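Local coordinates for protein alpha-L-rhamnosidase (Aspergillus terreus, PDB 6GSZ) that probably hydrolyses terminal non-reducing alpha-L-rhamnose residues in alpha-L-rhamnosides and binds calcium ions, at residues A[430-433]-A[438-441]; A[441-446]-A[482-487]; A[717-722]-A[768-773]; A[710-715]-A[791-796]; A[452-457]-A[472-477]. All coordinates share one frame; numbering follows the deposited sequence.

Contact 1: A[430-433]-A[438-441]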
# COMPACT_ATOMS: atom_id res chain seq x y z
N GLY A 430 -3.47 8.80 -9.32
CA GLY A 430 -4.35 8.35 -10.39
C GLY A 430 -5.82 8.56 -10.08
O GLY A 430 -6.26 8.30 -8.95
N TYR A 431 -6.57 9.01 -11.09
CA TYR A 431 -7.95 9.43 -10.94
C TYR A 431 -8.75 8.91 -12.14
O TYR A 431 -8.24 8.91 -13.27
CB TYR A 431 -8.06 10.95 -10.88
CG TYR A 431 -7.20 11.63 -9.85
CD1 TYR A 431 -5.85 11.86 -10.07
CD2 TYR A 431 -7.73 12.01 -8.62
CE1 TYR A 431 -5.05 12.49 -9.15
CE2 TYR A 431 -6.93 12.63 -7.67
CZ TYR A 431 -5.59 12.84 -7.92
OH TYR A 431 -4.79 13.46 -7.01
N PHE A 432 -10.03 8.61 -11.91
CA PHE A 432 -10.89 8.12 -12.96
C PHE A 432 -12.35 8.45 -12.64
O PHE A 432 -12.82 8.15 -11.52
CB PHE A 432 -10.72 6.60 -13.14
CG PHE A 432 -11.73 6.00 -14.09
CD1 PHE A 432 -11.51 5.96 -15.47
CD2 PHE A 432 -12.95 5.58 -13.61
CE1 PHE A 432 -12.47 5.44 -16.33
CE2 PHE A 432 -13.91 5.06 -14.48
CZ PHE A 432 -13.67 4.99 -15.83
N GLU A 433 -13.08 8.95 -13.63
CA GLU A 433 -14.53 9.02 -13.54
C GLU A 433 -15.09 8.90 -14.96
O GLU A 433 -14.38 9.15 -15.94
CB GLU A 433 -15.00 10.32 -12.88
CG GLU A 433 -14.55 11.57 -13.55
CD GLU A 433 -15.05 12.79 -12.79
OE1 GLU A 433 -16.26 12.97 -12.69
OE2 GLU A 433 -14.23 13.50 -12.25
N LEU A 438 -22.49 4.32 -11.75
CA LEU A 438 -22.13 3.08 -11.05
C LEU A 438 -20.65 2.75 -11.27
O LEU A 438 -20.00 2.26 -10.36
CB LEU A 438 -23.03 1.92 -11.46
CG LEU A 438 -24.53 2.13 -11.23
CD1 LEU A 438 -25.30 0.91 -11.69
CD2 LEU A 438 -24.83 2.44 -9.79
N ILE A 439 -20.14 2.89 -12.50
CA ILE A 439 -18.73 2.57 -12.79
C ILE A 439 -17.85 3.64 -12.12
O ILE A 439 -16.77 3.32 -11.57
CB ILE A 439 -18.50 2.46 -14.31
CG1 ILE A 439 -19.28 1.29 -14.88
CG2 ILE A 439 -17.02 2.33 -14.65
CD1 ILE A 439 -19.21 1.20 -16.37
N SER A 440 -18.29 4.90 -12.11
CA SER A 440 -17.53 5.92 -11.34
C SER A 440 -17.47 5.54 -9.85
O SER A 440 -16.40 5.67 -9.23
CB SER A 440 -18.10 7.31 -11.48
OG SER A 440 -18.06 7.73 -12.83
N LYS A 441 -18.59 5.06 -9.29
CA LYS A 441 -18.59 4.66 -7.89
C LYS A 441 -17.70 3.43 -7.68
O LYS A 441 -17.03 3.33 -6.64
CB LYS A 441 -20.02 4.37 -7.42
CG LYS A 441 -20.13 3.94 -5.95
CD LYS A 441 -19.61 4.97 -4.97
CE LYS A 441 -20.12 4.77 -3.56
NZ LYS A 441 -19.59 5.81 -2.64
O HOH W 1 -14.68 7.82 -9.65

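Contact 2: A[441-446]-A[482-487]. With CA (calcium ion), chain K.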
# COMPACT_ATOMS: atom_id res chain seq x y z
N LYS A 441 -18.59 5.06 -9.29
CA LYS A 441 -18.59 4.66 -7.89
C LYS A 441 -17.70 3.43 -7.68
O LYS A 441 -17.03 3.33 -6.64
CB LYS A 441 -20.02 4.37 -7.42
CG LYS A 441 -20.13 3.94 -5.95
CD LYS A 441 -19.61 4.97 -4.97
CE LYS A 441 -20.12 4.77 -3.56
NZ LYS A 441 -19.59 5.81 -2.64
N LEU A 442 -17.72 2.48 -8.61
CA LEU A 442 -16.81 1.32 -8.54
C LEU A 442 -15.36 1.79 -8.35
O LEU A 442 -14.65 1.27 -7.48
CB LEU A 442 -16.93 0.45 -9.78
CG LEU A 442 -15.98 -0.75 -9.84
CD1 LEU A 442 -16.20 -1.69 -8.64
CD2 LEU A 442 -16.13 -1.46 -11.18
N HIS A 443 -14.91 2.77 -9.13
CA HIS A 443 -13.55 3.26 -9.00
C HIS A 443 -13.33 3.88 -7.60
O HIS A 443 -12.30 3.66 -6.99
CB HIS A 443 -13.15 4.21 -10.14
CG HIS A 443 -11.69 4.49 -10.08
ND1 HIS A 443 -11.15 5.54 -9.35
CD2 HIS A 443 -10.66 3.83 -10.65
CE1 HIS A 443 -9.83 5.50 -9.48
NE2 HIS A 443 -9.51 4.46 -10.29
N GLU A 444 -14.28 4.68 -7.11
CA GLU A 444 -14.18 5.24 -5.77
C GLU A 444 -14.04 4.11 -4.73
O GLU A 444 -13.23 4.21 -3.77
CB GLU A 444 -15.36 6.18 -5.55
CG GLU A 444 -15.31 6.89 -4.22
CD GLU A 444 -16.26 8.07 -4.03
OE1 GLU A 444 -17.00 8.41 -4.96
OE2 GLU A 444 -16.24 8.64 -2.94
N ASN A 445 -14.79 3.03 -4.93
CA ASN A 445 -14.76 1.90 -4.00
C ASN A 445 -13.40 1.19 -4.04
O ASN A 445 -12.90 0.76 -2.97
CB ASN A 445 -15.86 0.87 -4.29
CG ASN A 445 -17.25 1.40 -3.99
OD1 ASN A 445 -17.43 2.56 -3.56
ND2 ASN A 445 -18.24 0.56 -4.27
N ILE A 446 -12.79 1.09 -5.22
CA ILE A 446 -11.46 0.52 -5.36
C ILE A 446 -10.43 1.39 -4.64
O ILE A 446 -9.56 0.91 -3.86
CB ILE A 446 -11.09 0.36 -6.85
CG1 ILE A 446 -12.03 -0.66 -7.50
CG2 ILE A 446 -9.63 -0.02 -7.01
CD1 ILE A 446 -11.92 -0.72 -9.03
N ASN A 482 -0.48 0.80 -8.36
CA ASN A 482 0.61 1.64 -8.70
C ASN A 482 0.20 2.82 -9.61
O ASN A 482 0.99 3.77 -9.80
CB ASN A 482 1.69 0.87 -9.46
CG ASN A 482 2.35 -0.27 -8.71
OD1 ASN A 482 2.11 -0.43 -7.49
ND2 ASN A 482 3.27 -0.98 -9.35
N PHE A 483 -1.02 2.76 -10.15
CA PHE A 483 -1.58 3.88 -10.86
C PHE A 483 -2.26 4.85 -9.89
O PHE A 483 -2.18 6.09 -10.03
CB PHE A 483 -2.60 3.35 -11.88
CG PHE A 483 -3.21 4.39 -12.79
CD1 PHE A 483 -4.32 5.12 -12.42
CD2 PHE A 483 -2.69 4.60 -14.07
CE1 PHE A 483 -4.91 6.04 -13.28
CE2 PHE A 483 -3.31 5.49 -14.95
CZ PHE A 483 -4.41 6.22 -14.55
N ILE A 484 -2.97 4.31 -8.88
CA ILE A 484 -3.77 5.18 -8.00
C ILE A 484 -2.89 6.01 -7.06
O ILE A 484 -3.17 7.18 -6.84
CB ILE A 484 -4.83 4.36 -7.25
CG1 ILE A 484 -5.75 3.61 -8.22
CG2 ILE A 484 -5.62 5.23 -6.28
CD1 ILE A 484 -6.77 2.76 -7.55
N TYR A 485 -1.84 5.36 -6.51
CA TYR A 485 -0.92 6.04 -5.61
C TYR A 485 0.51 5.68 -5.99
O TYR A 485 0.75 4.64 -6.59
CB TYR A 485 -1.12 5.58 -4.16
CG TYR A 485 -2.30 6.17 -3.39
CD1 TYR A 485 -2.17 7.38 -2.73
CD2 TYR A 485 -3.53 5.54 -3.34
CE1 TYR A 485 -3.23 7.93 -2.02
CE2 TYR A 485 -4.59 6.08 -2.64
CZ TYR A 485 -4.45 7.29 -1.98
OH TYR A 485 -5.50 7.84 -1.27
N ASP A 486 1.46 6.54 -5.61
CA ASP A 486 2.88 6.27 -5.73
C ASP A 486 3.29 5.29 -4.62
O ASP A 486 3.52 5.67 -3.46
CB ASP A 486 3.69 7.55 -5.72
CG ASP A 486 5.17 7.33 -5.94
OD1 ASP A 486 5.67 6.20 -5.72
OD2 ASP A 486 5.80 8.30 -6.49
N THR A 487 3.28 4.00 -4.99
CA THR A 487 3.55 2.90 -4.08
C THR A 487 5.01 2.48 -4.05
O THR A 487 5.33 1.48 -3.39
CB THR A 487 2.78 1.68 -4.57
OG1 THR A 487 3.17 1.51 -5.92
CG2 THR A 487 1.27 1.89 -4.52
CA CA K . 7.67 9.12 -7.47
O HOH W 2 8.30 7.11 -6.68
O HOH W 3 6.13 8.90 -9.39
O HOH W 4 7.66 11.31 -8.49

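Contact 3: A[717-722]-A[768-773]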
# COMPACT_ATOMS: atom_id res chain seq x y z
N SER A 717 -19.79 -5.36 -21.35
CA SER A 717 -21.07 -5.97 -20.97
C SER A 717 -20.94 -6.64 -19.59
O SER A 717 -21.87 -6.55 -18.80
CB SER A 717 -21.57 -6.92 -22.01
OG SER A 717 -21.88 -6.22 -23.21
N MET A 718 -19.79 -7.29 -19.32
CA MET A 718 -19.54 -7.82 -17.98
C MET A 718 -19.50 -6.69 -16.95
O MET A 718 -20.11 -6.80 -15.86
CB MET A 718 -18.20 -8.57 -17.92
CG MET A 718 -18.12 -9.73 -18.87
SD MET A 718 -16.67 -10.77 -18.57
CE MET A 718 -17.22 -11.61 -17.11
N LEU A 719 -18.80 -5.61 -17.26
CA LEU A 719 -18.60 -4.51 -16.31
C LEU A 719 -19.92 -3.82 -15.96
O LEU A 719 -20.07 -3.38 -14.82
CB LEU A 719 -17.60 -3.52 -16.90
CG LEU A 719 -17.21 -2.34 -16.02
CD1 LEU A 719 -16.53 -2.82 -14.75
CD2 LEU A 719 -16.32 -1.37 -16.76
N ARG A 720 -20.89 -3.84 -16.87
CA ARG A 720 -22.18 -3.18 -16.64
C ARG A 720 -23.18 -4.09 -15.92
O ARG A 720 -24.24 -3.58 -15.52
CB ARG A 720 -22.75 -2.70 -17.98
CG ARG A 720 -21.94 -1.60 -18.63
CD ARG A 720 -22.46 -1.24 -19.99
NE ARG A 720 -23.87 -0.86 -19.95
CZ ARG A 720 -24.60 -0.60 -21.02
NH1 ARG A 720 -24.19 -1.03 -22.21
NH2 ARG A 720 -25.71 0.10 -20.90
N GLN A 721 -22.85 -5.37 -15.72
CA GLN A 721 -23.80 -6.29 -15.04
C GLN A 721 -23.98 -5.83 -13.59
O GLN A 721 -23.01 -5.46 -12.95
CB GLN A 721 -23.30 -7.72 -15.01
CG GLN A 721 -23.31 -8.41 -16.35
CD GLN A 721 -24.65 -8.28 -17.02
OE1 GLN A 721 -25.67 -8.70 -16.47
NE2 GLN A 721 -24.64 -7.72 -18.23
N THR A 722 -25.22 -5.88 -13.09
CA THR A 722 -25.49 -5.49 -11.73
C THR A 722 -25.99 -6.65 -10.87
O THR A 722 -26.18 -6.43 -9.65
CB THR A 722 -26.48 -4.33 -11.66
OG1 THR A 722 -27.68 -4.73 -12.32
CG2 THR A 722 -25.91 -3.08 -12.30
N GLY A 768 -9.67 -2.24 -11.73
CA GLY A 768 -9.35 -0.84 -11.84
C GLY A 768 -8.38 -0.56 -12.98
O GLY A 768 -8.49 0.47 -13.67
N SER A 769 -7.40 -1.44 -13.18
CA SER A 769 -6.43 -1.24 -14.26
C SER A 769 -7.09 -1.21 -15.63
O SER A 769 -6.56 -0.56 -16.53
CB SER A 769 -5.31 -2.26 -14.24
OG SER A 769 -5.77 -3.57 -14.43
N TRP A 770 -8.19 -1.94 -15.79
CA TRP A 770 -8.90 -1.91 -17.07
C TRP A 770 -9.59 -0.55 -17.23
O TRP A 770 -9.65 0.03 -18.34
CB TRP A 770 -9.90 -3.06 -17.19
CG TRP A 770 -10.38 -3.32 -18.59
CD1 TRP A 770 -9.76 -4.12 -19.49
CD2 TRP A 770 -11.59 -2.84 -19.19
NE1 TRP A 770 -10.47 -4.12 -20.65
CE2 TRP A 770 -11.58 -3.33 -20.52
CE3 TRP A 770 -12.64 -2.01 -18.79
CZ2 TRP A 770 -12.60 -3.05 -21.41
CZ3 TRP A 770 -13.65 -1.74 -19.68
CH2 TRP A 770 -13.64 -2.26 -20.97
N LEU A 771 -10.17 -0.02 -16.16
CA LEU A 771 -10.74 1.33 -16.20
C LEU A 771 -9.66 2.35 -16.61
O LEU A 771 -9.87 3.20 -17.48
CB LEU A 771 -11.32 1.72 -14.85
CG LEU A 771 -12.34 0.76 -14.23
CD1 LEU A 771 -12.88 1.32 -12.91
CD2 LEU A 771 -13.48 0.35 -15.08
N HIS A 772 -8.48 2.21 -16.05
CA HIS A 772 -7.41 3.17 -16.29
C HIS A 772 -6.90 3.04 -17.73
O HIS A 772 -6.62 4.09 -18.38
CB HIS A 772 -6.23 2.97 -15.32
CG HIS A 772 -6.58 3.02 -13.86
ND1 HIS A 772 -5.87 2.28 -12.95
CD2 HIS A 772 -7.52 3.71 -13.19
CE1 HIS A 772 -6.39 2.54 -11.75
NE2 HIS A 772 -7.40 3.42 -11.86
N GLU A 773 -6.61 1.80 -18.14
CA GLU A 773 -5.82 1.57 -19.37
C GLU A 773 -6.68 1.47 -20.63
O GLU A 773 -6.18 1.73 -21.72
CB GLU A 773 -5.01 0.27 -19.28
CG GLU A 773 -4.01 0.27 -18.13
CD GLU A 773 -3.12 -0.97 -18.11
OE1 GLU A 773 -3.13 -1.75 -19.10
OE2 GLU A 773 -2.48 -1.20 -17.06

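Contact 4: A[710-715]-A[791-796]. With CA (calcium ion), chain M.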
# COMPACT_ATOMS: atom_id res chain seq x y z
N GLY A 710 -9.47 -8.01 -29.04
CA GLY A 710 -10.44 -7.14 -29.71
C GLY A 710 -11.86 -7.30 -29.21
O GLY A 710 -12.83 -6.90 -29.89
N GLU A 711 -12.00 -7.85 -27.99
CA GLU A 711 -13.31 -8.14 -27.44
C GLU A 711 -13.64 -7.22 -26.26
O GLU A 711 -14.28 -7.67 -25.29
CB GLU A 711 -13.38 -9.61 -27.05
CG GLU A 711 -13.09 -10.56 -28.20
CD GLU A 711 -14.19 -10.72 -29.23
OE1 GLU A 711 -15.32 -10.23 -28.98
OE2 GLU A 711 -13.91 -11.40 -30.26
N SER A 712 -13.25 -5.95 -26.34
CA SER A 712 -13.60 -4.99 -25.30
C SER A 712 -15.12 -4.88 -25.09
O SER A 712 -15.54 -4.63 -23.98
CB SER A 712 -12.98 -3.61 -25.52
OG SER A 712 -11.57 -3.66 -25.45
N ASP A 713 -15.94 -4.98 -26.14
CA ASP A 713 -17.40 -4.86 -25.97
C ASP A 713 -17.94 -5.94 -25.03
O ASP A 713 -18.80 -5.66 -24.19
CB ASP A 713 -18.12 -4.94 -27.33
CG ASP A 713 -17.93 -3.68 -28.13
OD1 ASP A 713 -17.84 -2.57 -27.56
OD2 ASP A 713 -17.90 -3.82 -29.35
N ALA A 714 -17.41 -7.16 -25.13
CA ALA A 714 -17.81 -8.24 -24.22
C ALA A 714 -17.48 -7.87 -22.77
O ALA A 714 -18.27 -8.12 -21.88
CB ALA A 714 -17.15 -9.55 -24.61
N PHE A 715 -16.31 -7.27 -22.55
CA PHE A 715 -15.93 -6.94 -21.17
C PHE A 715 -16.80 -5.80 -20.67
O PHE A 715 -17.18 -5.78 -19.50
CB PHE A 715 -14.43 -6.62 -21.01
CG PHE A 715 -14.06 -6.62 -19.54
CD1 PHE A 715 -14.08 -7.81 -18.83
CD2 PHE A 715 -13.74 -5.45 -18.88
CE1 PHE A 715 -13.79 -7.82 -17.48
CE2 PHE A 715 -13.40 -5.47 -17.53
CZ PHE A 715 -13.42 -6.66 -16.84
N GLU A 791 -4.66 4.84 -25.76
CA GLU A 791 -5.46 3.97 -26.62
C GLU A 791 -6.82 3.77 -25.93
O GLU A 791 -7.08 2.72 -25.35
CB GLU A 791 -4.69 2.66 -26.91
CG GLU A 791 -5.36 1.67 -27.87
CD GLU A 791 -4.51 0.45 -28.25
OE1 GLU A 791 -3.35 0.36 -27.85
OE2 GLU A 791 -5.00 -0.47 -28.90
N VAL A 792 -7.66 4.81 -26.00
CA VAL A 792 -8.99 4.77 -25.49
C VAL A 792 -9.86 3.84 -26.35
O VAL A 792 -9.89 3.99 -27.57
CB VAL A 792 -9.63 6.16 -25.45
CG1 VAL A 792 -11.13 6.06 -25.15
CG2 VAL A 792 -8.90 7.08 -24.49
N VAL A 793 -10.58 2.92 -25.72
CA VAL A 793 -11.54 2.06 -26.40
C VAL A 793 -12.93 2.35 -25.84
O VAL A 793 -13.30 1.81 -24.80
CB VAL A 793 -11.17 0.57 -26.29
CG1 VAL A 793 -12.12 -0.30 -27.12
CG2 VAL A 793 -9.73 0.31 -26.71
N PRO A 794 -13.72 3.23 -26.48
CA PRO A 794 -15.05 3.55 -25.98
C PRO A 794 -15.97 2.33 -26.16
O PRO A 794 -15.73 1.48 -27.00
CB PRO A 794 -15.54 4.74 -26.82
CG PRO A 794 -14.55 4.92 -27.93
CD PRO A 794 -13.40 3.95 -27.72
N GLY A 795 -17.01 2.30 -25.33
CA GLY A 795 -17.97 1.25 -25.35
C GLY A 795 -18.87 1.35 -24.15
O GLY A 795 -18.85 2.34 -23.43
N GLY A 796 -19.70 0.33 -23.98
CA GLY A 796 -20.54 0.22 -22.81
C GLY A 796 -21.54 1.36 -22.68
O GLY A 796 -21.97 1.68 -21.56
CA CA M . -3.13 -1.94 -28.41
O HOH W 5 -15.70 -1.42 -27.04
O HOH W 6 -19.67 -1.91 -25.74
O HOH W 7 -1.97 -1.78 -26.00
O HOH W 8 -0.85 -0.72 -27.94
O HOH W 9 -1.88 -0.64 -30.36
O HOH W 10 -4.08 -2.32 -30.52
O HOH W 11 -4.25 -3.96 -28.89

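Contact 5: A[452-457]-A[472-477]. With BGC (beta-D-glucopyranose), chain B; EDO (1,2-ethanediol), chain C.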
# COMPACT_ATOMS: atom_id res chain seq x y z
N GLY A 452 -7.71 1.32 2.57
CA GLY A 452 -7.89 0.57 3.76
C GLY A 452 -6.79 -0.47 4.00
O GLY A 452 -6.56 -0.89 5.15
N ASN A 453 -6.16 -0.92 2.92
CA ASN A 453 -5.28 -2.05 2.91
C ASN A 453 -3.82 -1.72 2.55
O ASN A 453 -2.99 -2.64 2.46
CB ASN A 453 -5.82 -3.12 2.00
CG ASN A 453 -7.04 -3.79 2.58
OD1 ASN A 453 -6.92 -4.51 3.59
ND2 ASN A 453 -8.22 -3.57 1.99
N PHE A 454 -3.47 -0.44 2.43
CA PHE A 454 -2.07 -0.02 2.34
C PHE A 454 -1.74 0.62 3.69
O PHE A 454 -1.83 1.81 3.86
CB PHE A 454 -1.84 0.87 1.12
CG PHE A 454 -1.55 0.10 -0.15
CD1 PHE A 454 -2.48 -0.77 -0.71
CD2 PHE A 454 -0.28 0.16 -0.71
CE1 PHE A 454 -2.18 -1.47 -1.88
CE2 PHE A 454 0.00 -0.56 -1.86
CZ PHE A 454 -0.92 -1.41 -2.39
N PHE A 455 -1.55 -0.27 4.68
CA PHE A 455 -1.45 0.15 6.10
C PHE A 455 -0.15 -0.44 6.64
O PHE A 455 -0.22 -1.52 7.27
CB PHE A 455 -2.66 -0.37 6.88
CG PHE A 455 -2.95 0.32 8.19
CD1 PHE A 455 -2.20 0.05 9.34
CD2 PHE A 455 -3.96 1.27 8.29
CE1 PHE A 455 -2.47 0.68 10.53
CE2 PHE A 455 -4.23 1.89 9.50
CZ PHE A 455 -3.48 1.61 10.61
N SER A 456 0.98 0.19 6.32
CA SER A 456 2.41 -0.25 6.60
C SER A 456 2.83 -1.35 5.59
O SER A 456 3.89 -1.24 5.00
CB SER A 456 2.67 -0.63 8.09
OG SER A 456 4.02 -0.83 8.28
N ILE A 457 2.00 -2.40 5.47
CA ILE A 457 2.16 -3.53 4.54
C ILE A 457 0.86 -3.62 3.72
O ILE A 457 -0.17 -3.08 4.12
CB ILE A 457 2.44 -4.83 5.31
CG1 ILE A 457 1.25 -5.22 6.19
CG2 ILE A 457 3.73 -4.74 6.09
CD1 ILE A 457 1.22 -6.69 6.56
N GLY A 472 -0.45 -13.33 -2.81
CA GLY A 472 -1.19 -13.43 -4.05
C GLY A 472 -2.03 -12.19 -4.29
O GLY A 472 -2.17 -11.71 -5.44
N ASP A 473 -2.64 -11.62 -3.25
CA ASP A 473 -3.54 -10.50 -3.40
C ASP A 473 -2.79 -9.29 -4.00
O ASP A 473 -3.31 -8.62 -4.89
CB ASP A 473 -4.19 -10.11 -2.07
CG ASP A 473 -4.94 -11.21 -1.35
OD1 ASP A 473 -4.37 -12.33 -1.23
OD2 ASP A 473 -6.10 -10.95 -0.94
N ILE A 474 -1.59 -9.00 -3.48
CA ILE A 474 -0.84 -7.87 -3.99
C ILE A 474 -0.29 -8.16 -5.39
O ILE A 474 -0.18 -7.25 -6.19
CB ILE A 474 0.20 -7.34 -2.98
CG1 ILE A 474 0.86 -6.06 -3.48
CG2 ILE A 474 1.23 -8.38 -2.62
CD1 ILE A 474 -0.12 -4.91 -3.74
N HIS A 475 0.01 -9.42 -5.68
CA HIS A 475 0.40 -9.78 -7.04
C HIS A 475 -0.73 -9.37 -8.00
O HIS A 475 -0.49 -8.72 -9.03
CB HIS A 475 0.76 -11.27 -7.12
CG HIS A 475 1.31 -11.73 -8.44
ND1 HIS A 475 1.56 -13.07 -8.66
CD2 HIS A 475 1.55 -11.09 -9.60
CE1 HIS A 475 1.98 -13.23 -9.92
NE2 HIS A 475 2.00 -12.03 -10.50
N ALA A 476 -1.96 -9.75 -7.69
CA ALA A 476 -3.10 -9.44 -8.55
C ALA A 476 -3.39 -7.94 -8.64
O ALA A 476 -3.74 -7.44 -9.72
CB ALA A 476 -4.35 -10.16 -8.03
N PHE A 477 -3.21 -7.21 -7.55
CA PHE A 477 -3.71 -5.82 -7.45
C PHE A 477 -2.65 -4.76 -7.86
O PHE A 477 -3.04 -3.63 -8.10
CB PHE A 477 -4.22 -5.54 -6.03
CG PHE A 477 -4.91 -4.21 -5.89
CD1 PHE A 477 -6.11 -3.97 -6.55
CD2 PHE A 477 -4.38 -3.22 -5.07
CE1 PHE A 477 -6.74 -2.74 -6.45
CE2 PHE A 477 -5.01 -1.98 -4.97
CZ PHE A 477 -6.19 -1.76 -5.66
C2 BGC B . -6.41 -13.70 1.27
C3 BGC B . -6.10 -14.85 0.35
C4 BGC B . -5.79 -16.19 0.98
C5 BGC B . -6.87 -16.40 1.93
C6 BGC B . -6.60 -17.77 2.52
C1 BGC B . -7.43 -14.15 2.31
O1 BGC B . -7.80 -13.03 3.08
O2 BGC B . -7.20 -12.74 0.62
O3 BGC B . -4.95 -14.56 -0.25
O4 BGC B . -5.64 -17.32 0.09
O5 BGC B . -7.03 -15.36 2.95
O6 BGC B . -7.54 -17.99 3.58
C1 EDO C . 6.46 1.32 4.05
O1 EDO C . 5.55 0.90 5.13
C2 EDO C . 6.55 2.84 3.87
O2 EDO C . 5.60 3.38 2.86

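Contact 1: A[430-433]-A[438-441]
Phe432 meets Ile439, and Glu433 meets Ser440, at a strand-to-helix connection: the outermost strand 430-434 of a five-stranded antiparallel sheet passes, after a short turn, into helix 437-453 of the alpha/alpha-barrel domain. The nearest CA atoms of the two segments, those of Glu433 and Ser440, are 4.8 Å apart.

The apolar part is one pair. CE2 of the Phe432 ring lies 4.1 Å from CG2 of Ile439, and the methyl comes in at the ring edge, near the ring plane. Phe432 CG is anti to the backbone N (chi1 172°), and this turn about the first bond brings the ring tip up to Ile439. Leu771 of helix 768-775 packs on both side chains.

The polar part is more open and works mostly through the backbone. Ser440 OG stands 3.8 Å from Glu433 CA and 4.0 Å from Glu433 CB, which is plain packing; the hydroxyl spends its acceptor strength on Cys434 N, tying the first helical turn back to the end of the strand. Asn436 OD1 similarly accepts from Ile439 N.

Solvent supplies the last link. A single water donates to Phe432 O at 2.7 Å and to Ser440 O at 2.8 Å, spanning strand and helix carbonyls.

Contact 2: A[441-446]-A[482-487]
Ile446 and His443, one turn apart on helix 437-453, both receive the tip of Ile484. Its CD1 methyl is 4.0 Å from Ile446 CG2 and 4.2 Å from His443 NE2, reaching the imidazole obliquely. Ile484 can touch both because CD1 stands anti to CA (chi2 178°), at the far end of an extended CA-CB-CG1-CD1 chain that already starts toward the helix; it crosses the Ile446 side chain at about a right angle. The three residues are buried. The one polar atom at the junction, His443 NE2, is satisfied by a hydrogen bond to His772 NE2, which limits the rotation of the imidazole.

The two segments belong to consecutive long helices of the alpha/alpha barrel, 437-453 and 471-484, and the contact lies near the C-terminal end of the second. There Ile484 also pairs through its backbone with Gly430, joining the barrel to the sheet. A buried bond ties the following turn back to the helix end: Thr487 OG1 donates to Asn482 OD1 over 2.7 Å, from well above the carbonyl plane.

The solvent side begins at Asp486, partly exposed, which divides its carboxylate: OD1 caps Ala488 N and takes a weak bond from a water, while OD2 binds a calcium ion at 2.3 Å. Three waters and three further atoms join it on the metal, including the water held by OD1; that water's oxygen is 2.2 Å from the calcium.

Contact 3: A[717-722]-A[768-773]
Leu719 overlaps two neighbours of helix 768-775 with a single methyl: its CD2 lies 3.7 Å from Leu771 CD2 and 4.0 Å from Trp770 CZ3. The approach to the indole is oblique. CG of Leu719 stands anti to its main-chain nitrogen (chi1 -177°), sending the branched end across the gap between segments whose nearest CA atoms, those of Leu719 and Leu771, are 9.8 Å apart. Ile439 and Leu442 of helix 437-453 also touch Leu719, making this a three-helix junction in the alpha/alpha barrel domain.

Trp770 is held from several directions: NE1 donates to Ser707 OG, and its ring system makes edge-to-face contacts with Phe715 and Tyr716. In the same segment as Leu719, Gln721 NE2 folds back to Ser717 O at 3.1 Å, with a fairly straight N-H...O angle of 161°.

Because the touching atoms are all carbon, the pairing is set by shape and burial, and the indole's one polar atom is satisfied outside the pair, by Ser707.

Contact 4: A[710-715]-A[791-796]
Two waters carry the polar link between Asp713 and the loop 791-796, and both donate to the same carboxylate oxygen. One is 2.5 Å from Asp713 OD1 and also donates to Pro794 O at 2.9 Å. The other donates to Asp713 OD1 at 2.7 Å and accepts from Gly796 N at 2.8 Å. Directly, OD1 approaches the loop no nearer than 4.4 Å, at CA of Gly795, a residue without a side chain.

Van der Waals packing lies beside this. Val793 CG1 is 3.8 Å from Ser712 CB, with Val774 of helix 768-775 touching both residues; Ser712 OG has its hydrogen bond with Ser707 OG.

The contact sits at the interface of the helical barrel domain with the C-terminal beta domain, whose strands 787-790 and 800-807 the loop connects. On the barrel side, helix 699-708 ends in a Schellman motif with Gly710, at positive phi, as the C-prime residue: Glu711 N bonds to Leu706 O and Gly710 N to Ser707 O. Glu711 then takes the N-cap position of helix 712-719.

At the other end of the loop, Glu791 grips a calcium ion with both carboxylate oxygens, OE1 and OE2, each 2.4 Å from the metal; five waters complete its coordination.

Contact 5: A[452-457]-A[472-477]
On helix 471-484, which carries the glucose-binding Asp473, Ile474 and Phe477 pack on Phe454. Phe454 CZ is 3.8 Å from Ile474 CD1, the two side chains crossing at about a right angle, and Phe454 CE1 is 4.2 Å from Phe477 CE2, at the edge of the Phe477 ring and near its plane. Ile474 reaches over because CG1 stands anti to the backbone N (chi1 -173°).

Phe454 is the first residue to leave helical geometry after helix 437-453, so the contact joins the residue just past one alpha/alpha-barrel helix to the first half of the next. Phe490 stacks on the Phe454 ring.

On the pocket side Asp473 spreads its carboxylate over two adjacent hydroxyls of beta-D-glucopyranose: O3 donates to OD1 at 2.5 Å and O2 to OD2 at 2.6 Å, which fixes the carboxylate's rotation. Asp460, Trp527 and His761 also hydrogen-bond the sugar. Away from it, Ser456 O accepts from O1 of a 1,2-ethanediol at 2.7 Å.

Contacts 2, 3 and 5 are buried and meet mostly through apolar atoms; in contact 2 a ring nitrogen, His443 NE2, is among the touching atoms. Contacts 1 and 4 are partly buried; contact 1 adds one bridging water and contact 4 two. Helix 437-453 serves contacts 1, 2 and 5, helix 471-484 contacts 2 and 5, and helix 712-719 contacts 3 and 4. Contact 5 lies nearest the centre of the chain, about 6 Å between centres, and contact 4 farthest, about 29 Å. Contacts 1, 2 and 3 touch one another, Ile446 of contact 2 packs on Phe477 of contact 5, and contact 3 touches contact 4 through Trp770 and Phe715. Calcium accompanies contacts 2 and 4, sugar contact 5.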